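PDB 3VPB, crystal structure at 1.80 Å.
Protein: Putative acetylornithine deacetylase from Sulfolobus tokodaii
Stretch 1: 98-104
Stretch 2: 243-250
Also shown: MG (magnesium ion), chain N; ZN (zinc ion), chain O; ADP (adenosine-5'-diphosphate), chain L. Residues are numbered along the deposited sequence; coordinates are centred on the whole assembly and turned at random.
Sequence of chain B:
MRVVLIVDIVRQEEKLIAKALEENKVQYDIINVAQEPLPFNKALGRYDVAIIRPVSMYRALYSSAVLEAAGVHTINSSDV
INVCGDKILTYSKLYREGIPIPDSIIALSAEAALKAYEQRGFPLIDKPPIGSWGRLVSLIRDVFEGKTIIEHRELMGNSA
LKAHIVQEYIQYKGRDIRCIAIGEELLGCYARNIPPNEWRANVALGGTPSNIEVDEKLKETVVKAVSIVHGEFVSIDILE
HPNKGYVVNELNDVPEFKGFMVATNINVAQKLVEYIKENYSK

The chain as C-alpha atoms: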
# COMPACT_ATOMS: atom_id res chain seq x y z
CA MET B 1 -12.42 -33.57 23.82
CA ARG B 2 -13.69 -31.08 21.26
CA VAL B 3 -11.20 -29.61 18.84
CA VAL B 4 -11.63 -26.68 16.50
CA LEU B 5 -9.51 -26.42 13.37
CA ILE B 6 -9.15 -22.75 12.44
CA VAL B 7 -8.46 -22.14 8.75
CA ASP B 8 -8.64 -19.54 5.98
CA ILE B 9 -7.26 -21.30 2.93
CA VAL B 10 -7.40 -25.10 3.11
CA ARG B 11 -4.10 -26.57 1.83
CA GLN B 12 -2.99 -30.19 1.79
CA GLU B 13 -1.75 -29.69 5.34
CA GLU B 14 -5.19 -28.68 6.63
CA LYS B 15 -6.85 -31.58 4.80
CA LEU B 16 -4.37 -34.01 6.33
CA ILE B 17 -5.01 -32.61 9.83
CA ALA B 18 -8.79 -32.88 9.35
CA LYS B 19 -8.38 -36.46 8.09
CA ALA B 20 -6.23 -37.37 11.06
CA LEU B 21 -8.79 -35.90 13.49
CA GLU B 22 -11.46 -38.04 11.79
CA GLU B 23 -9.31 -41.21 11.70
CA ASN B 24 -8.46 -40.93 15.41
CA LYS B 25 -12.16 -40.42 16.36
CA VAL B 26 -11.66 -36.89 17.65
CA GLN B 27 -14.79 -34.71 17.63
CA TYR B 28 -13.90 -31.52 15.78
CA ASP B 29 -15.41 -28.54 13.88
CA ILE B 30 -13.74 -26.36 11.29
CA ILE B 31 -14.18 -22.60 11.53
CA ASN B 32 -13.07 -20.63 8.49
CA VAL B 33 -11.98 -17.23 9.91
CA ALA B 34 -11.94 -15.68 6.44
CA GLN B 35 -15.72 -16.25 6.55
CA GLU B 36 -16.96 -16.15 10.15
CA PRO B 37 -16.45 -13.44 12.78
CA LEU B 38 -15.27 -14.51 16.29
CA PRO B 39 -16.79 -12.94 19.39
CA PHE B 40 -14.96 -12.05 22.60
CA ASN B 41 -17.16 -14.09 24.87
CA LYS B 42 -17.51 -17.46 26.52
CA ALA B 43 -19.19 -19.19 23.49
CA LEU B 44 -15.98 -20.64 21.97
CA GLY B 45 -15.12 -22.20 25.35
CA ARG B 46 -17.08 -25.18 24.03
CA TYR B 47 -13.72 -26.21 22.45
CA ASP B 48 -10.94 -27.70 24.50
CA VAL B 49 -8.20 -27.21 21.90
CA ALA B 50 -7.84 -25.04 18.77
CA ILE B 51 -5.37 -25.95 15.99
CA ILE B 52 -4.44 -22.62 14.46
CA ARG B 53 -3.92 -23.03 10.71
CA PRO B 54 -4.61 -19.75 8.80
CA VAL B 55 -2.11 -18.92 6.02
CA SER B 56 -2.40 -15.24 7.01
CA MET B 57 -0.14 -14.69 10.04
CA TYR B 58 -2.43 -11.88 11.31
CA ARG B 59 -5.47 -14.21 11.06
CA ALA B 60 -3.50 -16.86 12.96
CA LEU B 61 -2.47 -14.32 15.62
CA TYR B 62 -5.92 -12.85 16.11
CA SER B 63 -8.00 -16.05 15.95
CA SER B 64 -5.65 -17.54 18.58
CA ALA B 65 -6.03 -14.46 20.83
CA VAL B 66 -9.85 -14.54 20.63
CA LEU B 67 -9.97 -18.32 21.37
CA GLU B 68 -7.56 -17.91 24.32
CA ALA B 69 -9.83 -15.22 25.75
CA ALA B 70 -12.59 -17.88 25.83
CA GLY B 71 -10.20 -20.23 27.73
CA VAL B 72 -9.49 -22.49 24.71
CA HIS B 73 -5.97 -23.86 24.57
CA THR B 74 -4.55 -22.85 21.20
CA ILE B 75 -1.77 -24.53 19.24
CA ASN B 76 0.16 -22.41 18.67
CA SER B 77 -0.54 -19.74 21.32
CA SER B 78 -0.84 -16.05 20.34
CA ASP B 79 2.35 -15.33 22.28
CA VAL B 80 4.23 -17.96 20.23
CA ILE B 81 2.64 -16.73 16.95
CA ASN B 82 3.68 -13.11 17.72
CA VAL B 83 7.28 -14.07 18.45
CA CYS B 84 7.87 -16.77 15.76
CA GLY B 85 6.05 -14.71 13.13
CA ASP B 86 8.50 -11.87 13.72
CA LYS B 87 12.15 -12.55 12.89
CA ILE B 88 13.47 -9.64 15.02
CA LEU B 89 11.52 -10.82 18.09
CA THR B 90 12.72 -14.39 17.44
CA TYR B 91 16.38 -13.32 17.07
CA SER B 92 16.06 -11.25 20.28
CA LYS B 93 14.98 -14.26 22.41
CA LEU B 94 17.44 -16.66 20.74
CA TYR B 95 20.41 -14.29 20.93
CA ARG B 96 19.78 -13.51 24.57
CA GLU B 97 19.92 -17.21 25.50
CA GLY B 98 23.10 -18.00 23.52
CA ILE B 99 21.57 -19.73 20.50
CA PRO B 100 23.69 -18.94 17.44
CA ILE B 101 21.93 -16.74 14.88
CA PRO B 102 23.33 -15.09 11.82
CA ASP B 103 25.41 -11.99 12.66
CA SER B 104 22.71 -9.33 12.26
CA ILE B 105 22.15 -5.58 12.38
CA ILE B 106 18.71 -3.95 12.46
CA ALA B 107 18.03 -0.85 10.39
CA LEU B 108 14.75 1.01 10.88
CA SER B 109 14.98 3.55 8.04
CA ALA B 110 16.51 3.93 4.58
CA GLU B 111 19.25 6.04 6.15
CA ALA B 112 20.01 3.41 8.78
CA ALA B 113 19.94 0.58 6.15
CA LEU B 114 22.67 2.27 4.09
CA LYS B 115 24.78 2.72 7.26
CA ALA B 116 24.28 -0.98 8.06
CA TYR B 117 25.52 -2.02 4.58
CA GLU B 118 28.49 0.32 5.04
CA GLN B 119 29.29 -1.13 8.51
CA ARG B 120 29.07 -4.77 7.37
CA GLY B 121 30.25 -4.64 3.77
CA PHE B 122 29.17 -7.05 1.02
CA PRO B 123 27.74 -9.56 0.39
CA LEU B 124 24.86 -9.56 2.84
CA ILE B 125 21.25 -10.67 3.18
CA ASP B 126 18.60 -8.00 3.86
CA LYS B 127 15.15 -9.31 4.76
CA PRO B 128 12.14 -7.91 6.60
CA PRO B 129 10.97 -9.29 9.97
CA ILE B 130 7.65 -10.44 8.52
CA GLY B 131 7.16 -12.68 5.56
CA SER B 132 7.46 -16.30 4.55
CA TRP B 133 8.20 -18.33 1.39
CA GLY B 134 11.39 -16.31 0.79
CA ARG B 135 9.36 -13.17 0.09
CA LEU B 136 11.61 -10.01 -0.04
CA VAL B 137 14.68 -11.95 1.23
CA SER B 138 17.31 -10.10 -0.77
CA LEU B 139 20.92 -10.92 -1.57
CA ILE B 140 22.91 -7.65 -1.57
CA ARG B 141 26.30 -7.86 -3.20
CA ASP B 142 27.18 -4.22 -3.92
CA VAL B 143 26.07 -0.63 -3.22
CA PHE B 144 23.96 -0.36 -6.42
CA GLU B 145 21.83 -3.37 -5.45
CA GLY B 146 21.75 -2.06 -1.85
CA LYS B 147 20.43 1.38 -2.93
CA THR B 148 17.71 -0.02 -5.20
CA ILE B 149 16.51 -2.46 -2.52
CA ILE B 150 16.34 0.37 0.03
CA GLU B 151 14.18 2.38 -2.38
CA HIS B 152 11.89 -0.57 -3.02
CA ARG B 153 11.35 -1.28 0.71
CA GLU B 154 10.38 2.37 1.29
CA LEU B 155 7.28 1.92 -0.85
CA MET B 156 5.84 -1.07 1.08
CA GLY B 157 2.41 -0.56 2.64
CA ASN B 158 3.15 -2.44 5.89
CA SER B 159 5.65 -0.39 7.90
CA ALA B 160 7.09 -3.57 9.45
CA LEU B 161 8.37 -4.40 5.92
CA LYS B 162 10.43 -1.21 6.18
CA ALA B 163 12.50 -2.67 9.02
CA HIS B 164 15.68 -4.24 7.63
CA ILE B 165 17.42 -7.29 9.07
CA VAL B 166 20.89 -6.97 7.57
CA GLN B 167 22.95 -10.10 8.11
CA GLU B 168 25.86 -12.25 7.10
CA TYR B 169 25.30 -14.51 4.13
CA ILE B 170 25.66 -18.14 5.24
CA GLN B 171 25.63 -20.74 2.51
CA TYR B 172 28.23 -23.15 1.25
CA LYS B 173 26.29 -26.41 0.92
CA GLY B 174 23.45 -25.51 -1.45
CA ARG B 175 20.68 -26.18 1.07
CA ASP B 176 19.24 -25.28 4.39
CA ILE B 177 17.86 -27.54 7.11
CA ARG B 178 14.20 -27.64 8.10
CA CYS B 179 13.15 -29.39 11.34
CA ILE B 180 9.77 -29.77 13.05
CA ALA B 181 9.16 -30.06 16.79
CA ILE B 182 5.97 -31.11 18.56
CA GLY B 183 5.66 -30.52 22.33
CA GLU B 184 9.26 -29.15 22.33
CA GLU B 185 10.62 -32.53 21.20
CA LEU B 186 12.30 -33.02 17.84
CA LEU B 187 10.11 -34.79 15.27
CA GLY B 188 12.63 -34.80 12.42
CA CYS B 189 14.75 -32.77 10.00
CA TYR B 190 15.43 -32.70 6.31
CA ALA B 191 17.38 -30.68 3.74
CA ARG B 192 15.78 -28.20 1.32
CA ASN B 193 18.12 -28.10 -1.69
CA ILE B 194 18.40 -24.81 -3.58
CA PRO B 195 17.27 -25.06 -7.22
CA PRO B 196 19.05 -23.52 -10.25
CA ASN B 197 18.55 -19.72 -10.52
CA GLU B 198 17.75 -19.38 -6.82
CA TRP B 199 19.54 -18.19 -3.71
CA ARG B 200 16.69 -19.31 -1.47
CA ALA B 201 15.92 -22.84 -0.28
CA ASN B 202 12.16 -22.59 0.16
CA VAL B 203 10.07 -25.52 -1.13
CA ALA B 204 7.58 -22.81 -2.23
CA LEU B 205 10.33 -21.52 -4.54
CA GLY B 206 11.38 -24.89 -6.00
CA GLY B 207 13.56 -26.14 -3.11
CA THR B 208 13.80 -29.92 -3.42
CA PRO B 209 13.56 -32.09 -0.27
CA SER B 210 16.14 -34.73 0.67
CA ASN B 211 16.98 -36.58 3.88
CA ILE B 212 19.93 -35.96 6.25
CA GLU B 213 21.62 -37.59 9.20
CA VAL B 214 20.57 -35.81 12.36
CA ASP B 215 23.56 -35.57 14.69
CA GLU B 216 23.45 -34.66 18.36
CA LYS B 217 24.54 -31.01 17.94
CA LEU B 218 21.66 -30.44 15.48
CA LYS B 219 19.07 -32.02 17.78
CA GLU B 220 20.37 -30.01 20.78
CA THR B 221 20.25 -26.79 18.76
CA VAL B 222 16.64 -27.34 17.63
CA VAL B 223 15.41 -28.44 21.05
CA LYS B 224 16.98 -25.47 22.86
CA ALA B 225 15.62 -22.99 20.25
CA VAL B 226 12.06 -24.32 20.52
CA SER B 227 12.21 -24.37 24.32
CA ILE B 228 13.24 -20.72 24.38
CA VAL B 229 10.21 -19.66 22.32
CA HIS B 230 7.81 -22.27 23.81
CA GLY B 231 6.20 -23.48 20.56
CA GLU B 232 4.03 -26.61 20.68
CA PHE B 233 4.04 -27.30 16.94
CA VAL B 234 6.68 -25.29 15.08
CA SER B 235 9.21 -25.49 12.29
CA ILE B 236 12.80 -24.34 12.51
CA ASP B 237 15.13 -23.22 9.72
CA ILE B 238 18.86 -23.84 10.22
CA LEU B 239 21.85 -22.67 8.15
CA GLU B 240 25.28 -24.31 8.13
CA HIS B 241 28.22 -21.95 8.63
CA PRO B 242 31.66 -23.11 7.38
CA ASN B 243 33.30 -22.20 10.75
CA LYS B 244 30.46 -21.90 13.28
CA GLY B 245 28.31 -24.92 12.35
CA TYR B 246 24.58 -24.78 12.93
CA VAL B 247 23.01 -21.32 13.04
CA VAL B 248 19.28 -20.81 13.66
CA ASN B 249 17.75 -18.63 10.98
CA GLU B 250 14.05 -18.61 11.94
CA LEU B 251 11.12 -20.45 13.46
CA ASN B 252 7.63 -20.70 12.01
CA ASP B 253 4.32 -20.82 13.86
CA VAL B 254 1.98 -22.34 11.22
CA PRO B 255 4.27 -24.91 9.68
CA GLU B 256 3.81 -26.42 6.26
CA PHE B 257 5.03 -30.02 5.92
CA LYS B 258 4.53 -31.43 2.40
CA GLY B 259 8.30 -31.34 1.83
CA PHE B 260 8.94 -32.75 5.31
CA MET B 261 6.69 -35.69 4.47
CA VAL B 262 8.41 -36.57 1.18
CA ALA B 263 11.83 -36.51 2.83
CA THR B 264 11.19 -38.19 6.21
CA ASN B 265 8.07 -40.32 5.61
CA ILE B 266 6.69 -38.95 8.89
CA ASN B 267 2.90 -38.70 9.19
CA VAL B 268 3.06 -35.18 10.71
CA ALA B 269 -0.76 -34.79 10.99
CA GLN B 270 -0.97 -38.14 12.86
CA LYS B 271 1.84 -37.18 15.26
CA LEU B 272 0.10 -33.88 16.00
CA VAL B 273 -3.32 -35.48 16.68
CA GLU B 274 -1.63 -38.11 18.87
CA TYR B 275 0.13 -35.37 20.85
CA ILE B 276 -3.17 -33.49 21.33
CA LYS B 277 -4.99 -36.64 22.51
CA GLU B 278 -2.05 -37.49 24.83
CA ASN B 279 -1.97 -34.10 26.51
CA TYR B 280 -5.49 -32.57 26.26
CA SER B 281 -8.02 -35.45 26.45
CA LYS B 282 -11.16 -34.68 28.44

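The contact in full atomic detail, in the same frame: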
# COMPACT_ATOMS: atom_id res chain seq x y z
N GLY B 98 21.88 -17.37 24.04
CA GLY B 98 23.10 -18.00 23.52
C GLY B 98 22.90 -19.01 22.40
O GLY B 98 23.78 -19.85 22.16
N ILE B 99 21.76 -18.96 21.72
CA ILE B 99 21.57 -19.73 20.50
C ILE B 99 22.21 -18.96 19.35
O ILE B 99 22.01 -17.76 19.23
CB ILE B 99 20.08 -19.99 20.24
CG1 ILE B 99 19.56 -21.06 21.19
CG2 ILE B 99 19.83 -20.39 18.78
CD1 ILE B 99 20.01 -22.47 20.84
N PRO B 100 22.99 -19.65 18.51
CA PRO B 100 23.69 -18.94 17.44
C PRO B 100 22.69 -18.54 16.36
O PRO B 100 21.80 -19.33 16.01
CB PRO B 100 24.69 -20.00 16.92
CG PRO B 100 23.97 -21.28 17.19
CD PRO B 100 23.37 -21.08 18.55
N ILE B 101 22.79 -17.29 15.93
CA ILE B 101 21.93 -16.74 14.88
C ILE B 101 22.86 -16.07 13.91
O ILE B 101 24.02 -15.80 14.23
CB ILE B 101 20.89 -15.70 15.48
CG1 ILE B 101 21.63 -14.47 16.03
CG2 ILE B 101 19.95 -16.42 16.48
CD1 ILE B 101 20.74 -13.24 16.38
N PRO B 102 22.38 -15.79 12.69
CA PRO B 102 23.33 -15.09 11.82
C PRO B 102 23.73 -13.73 12.39
O PRO B 102 22.91 -13.07 13.04
CB PRO B 102 22.55 -14.88 10.52
CG PRO B 102 21.45 -15.92 10.56
CD PRO B 102 21.08 -16.02 12.03
N ASP B 103 24.97 -13.32 12.18
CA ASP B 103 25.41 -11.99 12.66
C ASP B 103 24.52 -10.93 12.03
O ASP B 103 24.48 -10.84 10.81
CB ASP B 103 26.86 -11.75 12.28
CG ASP B 103 27.83 -12.54 13.13
OD1 ASP B 103 27.42 -13.09 14.18
OD2 ASP B 103 29.02 -12.57 12.77
N SER B 104 23.79 -10.15 12.84
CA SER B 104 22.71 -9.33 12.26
C SER B 104 22.74 -7.92 12.80
O SER B 104 23.15 -7.71 13.92
CB SER B 104 21.34 -9.91 12.59
OG SER B 104 21.20 -11.22 12.12
N ASN B 243 32.50 -22.18 9.51
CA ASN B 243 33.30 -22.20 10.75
C ASN B 243 32.47 -22.49 11.99
O ASN B 243 32.89 -23.25 12.88
CB ASN B 243 34.08 -20.88 10.95
CG ASN B 243 34.88 -20.47 9.72
OD1 ASN B 243 34.80 -19.33 9.25
ND2 ASN B 243 35.67 -21.41 9.19
N LYS B 244 31.28 -21.90 12.06
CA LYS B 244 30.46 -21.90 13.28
C LYS B 244 29.48 -23.07 13.43
O LYS B 244 28.92 -23.28 14.51
CB LYS B 244 29.69 -20.58 13.42
CG LYS B 244 30.56 -19.33 13.55
CD LYS B 244 29.71 -18.08 13.82
CE LYS B 244 29.12 -17.45 12.55
NZ LYS B 244 28.29 -16.24 12.90
N GLY B 245 29.25 -23.81 12.35
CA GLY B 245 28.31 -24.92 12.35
C GLY B 245 26.88 -24.46 12.25
O GLY B 245 26.55 -23.60 11.41
N TYR B 246 26.02 -25.02 13.09
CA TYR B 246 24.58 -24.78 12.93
C TYR B 246 24.19 -23.42 13.50
O TYR B 246 24.52 -23.07 14.64
CB TYR B 246 23.74 -25.87 13.59
CG TYR B 246 23.93 -27.25 12.99
CD1 TYR B 246 23.71 -27.47 11.63
CD2 TYR B 246 24.33 -28.32 13.79
CE1 TYR B 246 23.88 -28.74 11.06
CE2 TYR B 246 24.50 -29.61 13.23
CZ TYR B 246 24.27 -29.80 11.87
OH TYR B 246 24.43 -31.04 11.30
N VAL B 247 23.45 -22.67 12.69
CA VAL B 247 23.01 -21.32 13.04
C VAL B 247 21.50 -21.31 12.82
O VAL B 247 21.03 -21.70 11.74
CB VAL B 247 23.73 -20.29 12.11
CG1 VAL B 247 23.31 -18.90 12.44
CG2 VAL B 247 25.24 -20.36 12.26
N VAL B 248 20.74 -20.87 13.82
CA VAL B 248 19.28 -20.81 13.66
C VAL B 248 18.89 -19.55 12.92
O VAL B 248 19.25 -18.43 13.33
CB VAL B 248 18.54 -20.90 15.03
CG1 VAL B 248 17.02 -20.87 14.81
CG2 VAL B 248 18.95 -22.18 15.75
N ASN B 249 18.19 -19.73 11.81
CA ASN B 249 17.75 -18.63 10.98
C ASN B 249 16.35 -18.12 11.30
O ASN B 249 16.10 -16.92 11.28
CB ASN B 249 17.83 -19.08 9.52
CG ASN B 249 17.61 -17.95 8.55
OD1 ASN B 249 17.96 -16.80 8.80
ND2 ASN B 249 17.02 -18.29 7.41
N GLU B 250 15.40 -19.03 11.54
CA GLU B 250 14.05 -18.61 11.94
C GLU B 250 13.26 -19.77 12.50
O GLU B 250 13.68 -20.92 12.40
CB GLU B 250 13.28 -17.99 10.78
CG GLU B 250 12.95 -18.97 9.66
CD GLU B 250 11.72 -18.55 8.87
OE1 GLU B 250 11.48 -19.14 7.78
OE2 GLU B 250 10.98 -17.65 9.37
MG MG N . 12.36 -19.85 6.03
ZN ZN O . 9.59 -18.20 7.50
PB ADP L . 11.27 -17.02 5.14
O1B ADP L . 10.49 -16.86 6.39
O2B ADP L . 11.50 -18.45 4.68
O3B ADP L . 10.85 -16.13 4.00
PA ADP L . 14.11 -17.15 5.70
O1A ADP L . 14.92 -16.20 6.58
O2A ADP L . 13.89 -18.61 6.04
O3A ADP L . 12.71 -16.40 5.48
O5' ADP L . 14.80 -17.07 4.25
C5' ADP L . 14.38 -17.84 3.12
C4' ADP L . 15.58 -18.49 2.47
O4' ADP L . 16.56 -17.48 2.18
C3' ADP L . 16.27 -19.46 3.43
O3' ADP L . 15.73 -20.78 3.30
C2' ADP L . 17.71 -19.41 2.99
O2' ADP L . 17.91 -20.27 1.85
C1' ADP L . 17.85 -17.99 2.52
N9 ADP L . 18.42 -17.15 3.59
C8 ADP L . 17.75 -16.32 4.43
N7 ADP L . 18.64 -15.69 5.22
C5 ADP L . 19.87 -16.11 4.87
C6 ADP L . 21.24 -15.86 5.32
N6 ADP L . 21.48 -14.98 6.31
N1 ADP L . 22.27 -16.48 4.66
C2 ADP L . 22.06 -17.35 3.66
N3 ADP L . 20.81 -17.64 3.23
C4 ADP L . 19.72 -17.06 3.80
O HOH W 1 26.32 -17.42 14.80
O HOH W 2 13.16 -20.91 4.37
O HOH W 3 7.97 -16.96 8.00

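A loop need not join a β-sheet in order to pack against one of its strands. It can cross the strand steeply, spend a single backbone hydrogen bond at the crossing point, and leave the rest of the contact to packing, a CA-H...O contact, water and a salt bridge. The stretch 98–104 of this Sulfolobus tokodaii protein, mostly loop, lying across the strand that begins at Gly245, is a compact example. The two segments run 92° apart from end to end, so their backbones approach closely over only a short span: the CA atoms of Pro100 and Val247 are 5.0 Å apart, as are those of Ile101 and Val248. The two stretches together bury 379 Å².

Gly98 leads into the loop with a positive phi, a conformation glycine adopts readily, and makes no contact with the strand. The packing starts at Ile99, whose CG2 lies 3.6 Å from CG2 of Val248. Both residues are buried, and the two methyl groups meet in an apolar contact.

At Pro100 the backbones join. Its carbonyl accepts the one direct hydrogen bond between the stretches, from Val248 N to Pro100 O, at 2.9 Å and with an angle of 157° at the hydrogen. Proline has no amide hydrogen to donate, but its carbonyl is as good an acceptor as any other. The CA-to-CB bond of Pro100 points toward the strand, and Pro100 CG rests 3.2 Å from Tyr246 O, so the residue offers the strand both a polar and an apolar surface.

Ile101 turns its CB direction away overall, yet its main chain stays close. Ile101 CA is 3.5 Å from Val248 O, in a CA-H...O contact with an angle of 153° at the hydrogen. This weakly polarised hydrogen faces a carbonyl that is buried by the contact and has no conventional partner in the model, a modest compensation for an unsatisfied acceptor. On the same residue, Ile101 O receives a hydrogen bond from a water at 2.9 Å, and that water accepts one from Lys244 NZ at 3.0 Å. The bridge suits the spacing, since Ile101 O and Lys244 NZ are themselves 4.5 Å apart.

Pro102 extends the apolar contact. Its CD lies 3.7 Å from Val247 CG1, and the same Pro102 CD approaches Val248 O to 3.3 Å. Nearby, Val247 CG1 also comes within 3.2 Å of Ile101 C, so this methyl packs against the junction between the two loop residues.

Charge closes the contact at its exposed margin. The CB of Asp103 points sideways, but the carboxylate end comes nearer the other stretch, and Asp103 OD1 forms a salt bridge with Lys244 NZ, just before the strand, at 3.5 Å. The lysine thus serves the loop twice, directly through Asp103 and through water at Ile101. Ser104 lies beyond reach of the other stretch; its OG instead donates a 2.7 Å hydrogen bond to Pro102 O, linking Ser104 back to Pro102.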